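Local coordinates for protein exotoxin A (Pseudomonas aeruginosa, PDB 1IKP) that probably transfers ADP-ribose from NAD to a host-cell target protein, acting as a secreted bacterial toxin with receptor-binding, targeting and catalytic domains, at residues V103-I117 / M129-L142. The protein carries 2 engineered substitutions. Residues are numbered along the deposited sequence; the frame is centred on the assembly and turned at random.
Sequences VPIGHEKPSNIKVFI and MSPIYTIEMGDELL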
loop_
_atom_site.group_PDB
_atom_site.type_symbol
_atom_site.label_atom_id
_atom_site.label_comp_id
_atom_site.label_asym_id
_atom_site.label_seq_id
_atom_site.Cartn_x
_atom_site.Cartn_y
_atom_site.Cartn_z
ATOM N N VAL A 103 -15.903 12.050 -2.226
ATOM C CA VAL A 103 -17.010 11.103 -2.379
ATOM C C VAL A 103 -16.949 10.559 -3.812
ATOM O O VAL A 103 -17.079 11.321 -4.776
ATOM C CB VAL A 103 -18.372 11.790 -2.129
ATOM C CG1 VAL A 103 -19.523 10.765 -2.273
ATOM C CG2 VAL A 103 -18.376 12.415 -0.730
ATOM N N PRO A 104 -16.733 9.238 -3.974
ATOM C CA PRO A 104 -16.662 8.681 -5.323
ATOM C C PRO A 104 -18.061 8.492 -5.871
ATOM O O PRO A 104 -19.015 8.327 -5.113
ATOM C CB PRO A 104 -15.902 7.373 -5.111
ATOM C CG PRO A 104 -16.437 6.907 -3.783
ATOM C CD PRO A 104 -16.505 8.193 -2.952
ATOM N N ILE A 105 -18.173 8.562 -7.197
ATOM C CA ILE A 105 -19.461 8.366 -7.852
ATOM C C ILE A 105 -19.244 7.395 -9.011
ATOM O O ILE A 105 -18.158 7.312 -9.589
ATOM C CB ILE A 105 -20.094 9.718 -8.342
ATOM C CG1 ILE A 105 -19.136 10.459 -9.268
ATOM C CG2 ILE A 105 -20.488 10.576 -7.138
ATOM C CD1 ILE A 105 -19.719 11.766 -9.810
ATOM N N GLY A 106 -20.279 6.626 -9.318
ATOM C CA GLY A 106 -20.173 5.647 -10.384
ATOM C C GLY A 106 -20.723 4.310 -9.925
ATOM O O GLY A 106 -20.820 4.049 -8.726
ATOM N N HIS A 107 -21.079 3.462 -10.883
ATOM C CA HIS A 107 -21.652 2.144 -10.608
ATOM C C HIS A 107 -20.820 1.139 -9.805
ATOM O O HIS A 107 -21.373 0.401 -8.990
ATOM C CB HIS A 107 -22.076 1.495 -11.927
ATOM C CG HIS A 107 -23.175 2.229 -12.631
ATOM N ND1 HIS A 107 -23.534 1.959 -13.934
ATOM C CD2 HIS A 107 -24.000 3.217 -12.210
ATOM C CE1 HIS A 107 -24.534 2.750 -14.285
ATOM N NE2 HIS A 107 -24.835 3.522 -13.257
ATOM N N GLU A 108 -19.510 1.089 -10.037
ATOM C CA GLU A 108 -18.653 0.146 -9.313
ATOM C C GLU A 108 -17.693 0.866 -8.367
ATOM O O GLU A 108 -16.578 0.423 -8.098
ATOM C CB GLU A 108 -17.870 -0.707 -10.307
ATOM C CG GLU A 108 -18.749 -1.643 -11.121
ATOM C CD GLU A 108 -17.973 -2.402 -12.175
ATOM O OE1 GLU A 108 -16.971 -3.059 -11.819
ATOM O OE2 GLU A 108 -18.367 -2.342 -13.360
ATOM N N LYS A 109 -18.158 1.980 -7.847
ATOM C CA LYS A 109 -17.357 2.794 -6.958
ATOM C C LYS A 109 -17.013 2.151 -5.627
ATOM O O LYS A 109 -17.692 1.225 -5.161
ATOM C CB LYS A 109 -18.104 4.081 -6.658
ATOM C CG LYS A 109 -19.420 3.858 -5.905
ATOM C CD LYS A 109 -20.048 5.191 -5.502
ATOM C CE LYS A 109 -21.453 5.024 -4.965
ATOM N NZ LYS A 109 -22.367 4.522 -6.035
ATOM N N PRO A 110 -15.914 2.607 -5.018
ATOM C CA PRO A 110 -15.467 2.124 -3.715
ATOM C C PRO A 110 -16.618 2.571 -2.791
ATOM O O PRO A 110 -17.319 3.534 -3.098
ATOM C CB PRO A 110 -14.209 2.948 -3.461
ATOM C CG PRO A 110 -13.667 3.171 -4.842
ATOM C CD PRO A 110 -14.891 3.473 -5.643
ATOM N N SER A 111 -16.801 1.892 -1.667
ATOM C CA SER A 111 -17.885 2.249 -0.751
ATOM C C SER A 111 -17.438 3.074 0.455
ATOM O O SER A 111 -18.033 3.002 1.523
ATOM C CB SER A 111 -18.603 0.972 -0.283
ATOM O OG SER A 111 -17.727 0.004 0.266
ATOM N N ASN A 112 -16.404 3.887 0.265
ATOM C CA ASN A 112 -15.880 4.708 1.337
ATOM C C ASN A 112 -15.598 6.115 0.848
ATOM O O ASN A 112 -15.634 6.392 -0.359
ATOM C CB ASN A 112 -14.579 4.091 1.889
ATOM C CG ASN A 112 -13.494 3.931 0.829
ATOM O OD1 ASN A 112 -12.873 4.904 0.379
ATOM N ND2 ASN A 112 -13.257 2.682 0.420
ATOM N N ILE A 113 -15.366 7.002 1.809
ATOM C CA ILE A 113 -14.936 8.362 1.478
ATOM C C ILE A 113 -13.502 8.530 1.984
ATOM O O ILE A 113 -13.012 7.746 2.819
ATOM C CB ILE A 113 -15.785 9.484 2.149
ATOM C CG1 ILE A 113 -15.635 9.465 3.667
ATOM C CG2 ILE A 113 -17.184 9.426 1.654
ATOM C CD1 ILE A 113 -16.241 10.716 4.319
ATOM N N LYS A 114 -12.821 9.553 1.447
ATOM C CA LYS A 114 -11.479 9.893 1.933
ATOM C C LYS A 114 -11.632 11.247 2.604
ATOM O O LYS A 114 -12.456 12.062 2.184
ATOM C CB LYS A 114 -10.456 10.077 0.804
ATOM C CG LYS A 114 -10.278 8.878 -0.096
ATOM C CD LYS A 114 -9.948 7.616 0.683
ATOM C CE LYS A 114 -9.625 6.459 -0.274
ATOM N NZ LYS A 114 -9.985 5.200 0.383
ATOM N N VAL A 115 -10.849 11.464 3.652
ATOM C CA VAL A 115 -10.850 12.741 4.363
ATOM C C VAL A 115 -9.395 13.142 4.586
ATOM O O VAL A 115 -8.555 12.304 4.936
ATOM C CB VAL A 115 -11.558 12.614 5.743
ATOM C CG1 VAL A 115 -11.557 13.982 6.470
ATOM C CG2 VAL A 115 -12.982 12.138 5.546
ATOM N N PHE A 116 -9.082 14.417 4.366
ATOM C CA PHE A 116 -7.733 14.882 4.650
ATOM C C PHE A 116 -7.723 16.368 5.001
ATOM O O PHE A 116 -8.663 17.116 4.668
ATOM C CB PHE A 116 -6.741 14.574 3.520
ATOM C CG PHE A 116 -7.104 15.154 2.208
ATOM C CD1 PHE A 116 -7.858 14.433 1.292
ATOM C CD2 PHE A 116 -6.673 16.429 1.867
ATOM C CE1 PHE A 116 -8.172 14.975 0.047
ATOM C CE2 PHE A 116 -6.995 16.963 0.617
ATOM C CZ PHE A 116 -7.738 16.242 -0.282
ATOM N N ILE A 117 -6.671 16.751 5.706
ATOM C CA ILE A 117 -6.512 18.111 6.223
ATOM C C ILE A 117 -5.240 18.759 5.711
ATOM O O ILE A 117 -4.183 18.133 5.673
ATOM C CB ILE A 117 -6.425 18.054 7.782
ATOM C CG1 ILE A 117 -7.664 17.398 8.387
ATOM C CG2 ILE A 117 -6.204 19.446 8.363
ATOM C CD1 ILE A 117 -8.946 18.080 8.072
ATOM N N MET A 129 0.333 18.472 5.288
ATOM C CA MET A 129 -0.822 17.686 4.870
ATOM C C MET A 129 -0.911 16.474 5.768
ATOM O O MET A 129 0.090 15.804 6.025
ATOM C CB MET A 129 -0.663 17.192 3.443
ATOM C CG MET A 129 0.150 18.090 2.562
ATOM S SD MET A 129 0.398 17.284 0.990
ATOM C CE MET A 129 -0.727 18.252 -0.049
ATOM N N SER A 130 -2.118 16.196 6.246
ATOM C CA SER A 130 -2.373 15.050 7.096
ATOM C C SER A 130 -2.404 13.785 6.247
ATOM O O SER A 130 -2.316 13.840 5.035
ATOM C CB SER A 130 -3.787 15.143 7.701
ATOM O OG SER A 130 -4.803 14.874 6.710
ATOM N N PRO A 131 -2.476 12.631 6.914
ATOM C CA PRO A 131 -2.580 11.377 6.185
ATOM C C PRO A 131 -3.966 11.466 5.495
ATOM O O PRO A 131 -4.815 12.318 5.836
ATOM C CB PRO A 131 -2.661 10.348 7.302
ATOM C CG PRO A 131 -1.763 10.894 8.345
ATOM C CD PRO A 131 -2.089 12.395 8.323
ATOM N N ILE A 132 -4.178 10.590 4.520
ATOM C CA ILE A 132 -5.458 10.452 3.833
ATOM C C ILE A 132 -6.200 9.366 4.637
ATOM O O ILE A 132 -5.725 8.235 4.743
ATOM C CB ILE A 132 -5.252 10.012 2.385
ATOM C CG1 ILE A 132 -4.414 11.074 1.661
ATOM C CG2 ILE A 132 -6.604 9.801 1.705
ATOM C CD1 ILE A 132 -3.988 10.698 0.267
ATOM N N TYR A 133 -7.338 9.733 5.211
ATOM C CA TYR A 133 -8.114 8.834 6.061
ATOM C C TYR A 133 -9.290 8.236 5.305
ATOM O O TYR A 133 -9.968 8.929 4.554
ATOM C CB TYR A 133 -8.611 9.587 7.302
ATOM C CG TYR A 133 -7.499 10.170 8.147
ATOM C CD1 TYR A 133 -6.684 9.367 8.943
ATOM C CD2 TYR A 133 -7.284 11.546 8.164
ATOM C CE1 TYR A 133 -5.682 9.924 9.751
ATOM C CE2 TYR A 133 -6.302 12.097 8.945
ATOM C CZ TYR A 133 -5.507 11.297 9.744
ATOM O OH TYR A 133 -4.564 11.864 10.559
ATOM N N THR A 134 -9.521 6.936 5.484
ATOM C CA THR A 134 -10.625 6.281 4.796
ATOM C C THR A 134 -11.778 5.897 5.766
ATOM O O THR A 134 -11.556 5.227 6.775
ATOM C CB THR A 134 -10.116 5.014 4.079
ATOM O OG1 THR A 134 -9.183 5.393 3.062
ATOM C CG2 THR A 134 -11.270 4.253 3.427
ATOM N N ILE A 135 -13.002 6.302 5.431
ATOM C CA ILE A 135 -14.189 5.994 6.255
ATOM C C ILE A 135 -15.256 5.273 5.458
ATOM O O ILE A 135 -15.806 5.813 4.506
ATOM C CB ILE A 135 -14.766 7.288 6.888
ATOM C CG1 ILE A 135 -13.695 7.932 7.772
ATOM C CG2 ILE A 135 -16.010 6.948 7.723
ATOM C CD1 ILE A 135 -14.112 9.257 8.416
ATOM N N GLU A 136 -15.546 4.036 5.877
ATOM C CA GLU A 136 -16.525 3.185 5.218
ATOM C C GLU A 136 -17.955 3.682 5.347
ATOM O O GLU A 136 -18.439 3.864 6.465
ATOM C CB GLU A 136 -16.420 1.778 5.795
ATOM C CG GLU A 136 -17.294 0.762 5.094
ATOM C CD GLU A 136 -16.999 0.652 3.596
ATOM O OE1 GLU A 136 -15.867 0.974 3.187
ATOM O OE2 GLU A 136 -17.882 0.219 2.831
ATOM N N MET A 137 -18.648 3.838 4.227
ATOM C CA MET A 137 -20.011 4.340 4.229
ATOM C C MET A 137 -21.071 3.409 3.686
ATOM O O MET A 137 -22.240 3.477 4.082
ATOM C CB MET A 137 -20.102 5.666 3.449
ATOM C CG MET A 137 -19.230 6.772 4.064
ATOM S SD MET A 137 -19.857 7.329 5.685
ATOM C CE MET A 137 -20.749 5.943 6.305
ATOM N N GLY A 138 -20.674 2.486 2.821
ATOM C CA GLY A 138 -21.691 1.669 2.189
ATOM C C GLY A 138 -22.224 2.464 1.003
ATOM O O GLY A 138 -22.214 3.715 0.974
ATOM N N ASP A 139 -22.730 1.750 0.001
ATOM C CA ASP A 139 -23.223 2.369 -1.205
ATOM C C ASP A 139 -24.332 3.395 -1.052
ATOM O O ASP A 139 -24.297 4.457 -1.654
ATOM C CB ASP A 139 -23.720 1.286 -2.169
ATOM C CG ASP A 139 -22.888 1.189 -3.430
ATOM O OD1 ASP A 139 -22.604 2.231 -4.046
ATOM O OD2 ASP A 139 -22.533 0.054 -3.820
ATOM N N GLU A 140 -25.348 3.072 -0.260
ATOM C CA GLU A 140 -26.478 3.971 -0.136
ATOM C C GLU A 140 -26.148 5.275 0.588
ATOM O O GLU A 140 -26.583 6.350 0.170
ATOM C CB GLU A 140 -27.637 3.241 0.534
ATOM C CG GLU A 140 -28.950 3.979 0.433
ATOM C CD GLU A 140 -29.366 4.318 -0.997
ATOM O OE1 GLU A 140 -29.262 3.446 -1.883
ATOM O OE2 GLU A 140 -29.815 5.462 -1.228
ATOM N N LEU A 141 -25.373 5.188 1.660
ATOM C CA LEU A 141 -24.995 6.412 2.348
ATOM C C LEU A 141 -24.090 7.263 1.461
ATOM O O LEU A 141 -24.160 8.478 1.511
ATOM C CB LEU A 141 -24.337 6.096 3.688
ATOM C CG LEU A 141 -23.860 7.258 4.581
ATOM C CD1 LEU A 141 -24.901 8.358 4.719
ATOM C CD2 LEU A 141 -23.524 6.660 5.936
ATOM N N LEU A 142 -23.242 6.644 0.636
ATOM C CA LEU A 142 -22.408 7.446 -0.268
ATOM C C LEU A 142 -23.292 8.232 -1.227
ATOM O O LEU A 142 -23.019 9.394 -1.552
ATOM C CB LEU A 142 -21.502 6.567 -1.110
ATOM C CG LEU A 142 -20.211 6.072 -0.492
ATOM C CD1 LEU A 142 -19.408 5.397 -1.584
ATOM C CD2 LEU A 142 -19.400 7.238 0.107
HETATM O O HOH W 1 -21.753 8.490 -4.417
HETATM O O HOH W 2 -22.498 1.686 -6.629
HETATM O O HOH W 3 -24.683 4.848 -4.551
HETATM O O HOH W 4 -14.252 0.079 1.158
#
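E136 extends CG away from its own N (chi1 -174°) and then bends at chi2, which brings its carboxylate back to S111, whose OG, held between its own N and carbonyl carbon (chi1 53°), gives a 2.6 Å hydrogen bond to the syn lone pair of E136 OE2. S111 O in turn accepts from both M137 N and G138 N, fixing the turn into the helix, where G138 holds the N-cap position. Beyond it, strands 112-117 and 132-136 pair antiparallel: I113 with I135 and V115 with Y133 exchange backbone hydrogen bonds. At the far end S130 OG replaces a backbone acceptor, taking I117 N at 2.8 Å while donating to P131 O. On the N112 face, K114 NZ bridges T134 OG1 (2.8 Å) and N112 OD1, and E270 forms a salt bridge with the same NZ. L142 of the helix packs on the S111 end: CD1 lies 3.6 Å from S111 CA, and CD2 presses on I113 CG2 at a tight 3.5 Å. K109 NZ meets D139 OD1 in a salt bridge whose hydrogen bond is weak (3.0 Å), with a water joining the same two atoms. The hairpin lies in the concanavalin-like binding domain, between strands 97-106 and 245-248; Y87 and Y89 of strand 85-90 pack against the side carrying Y133 and I135, and helix 139-145 leads off its end.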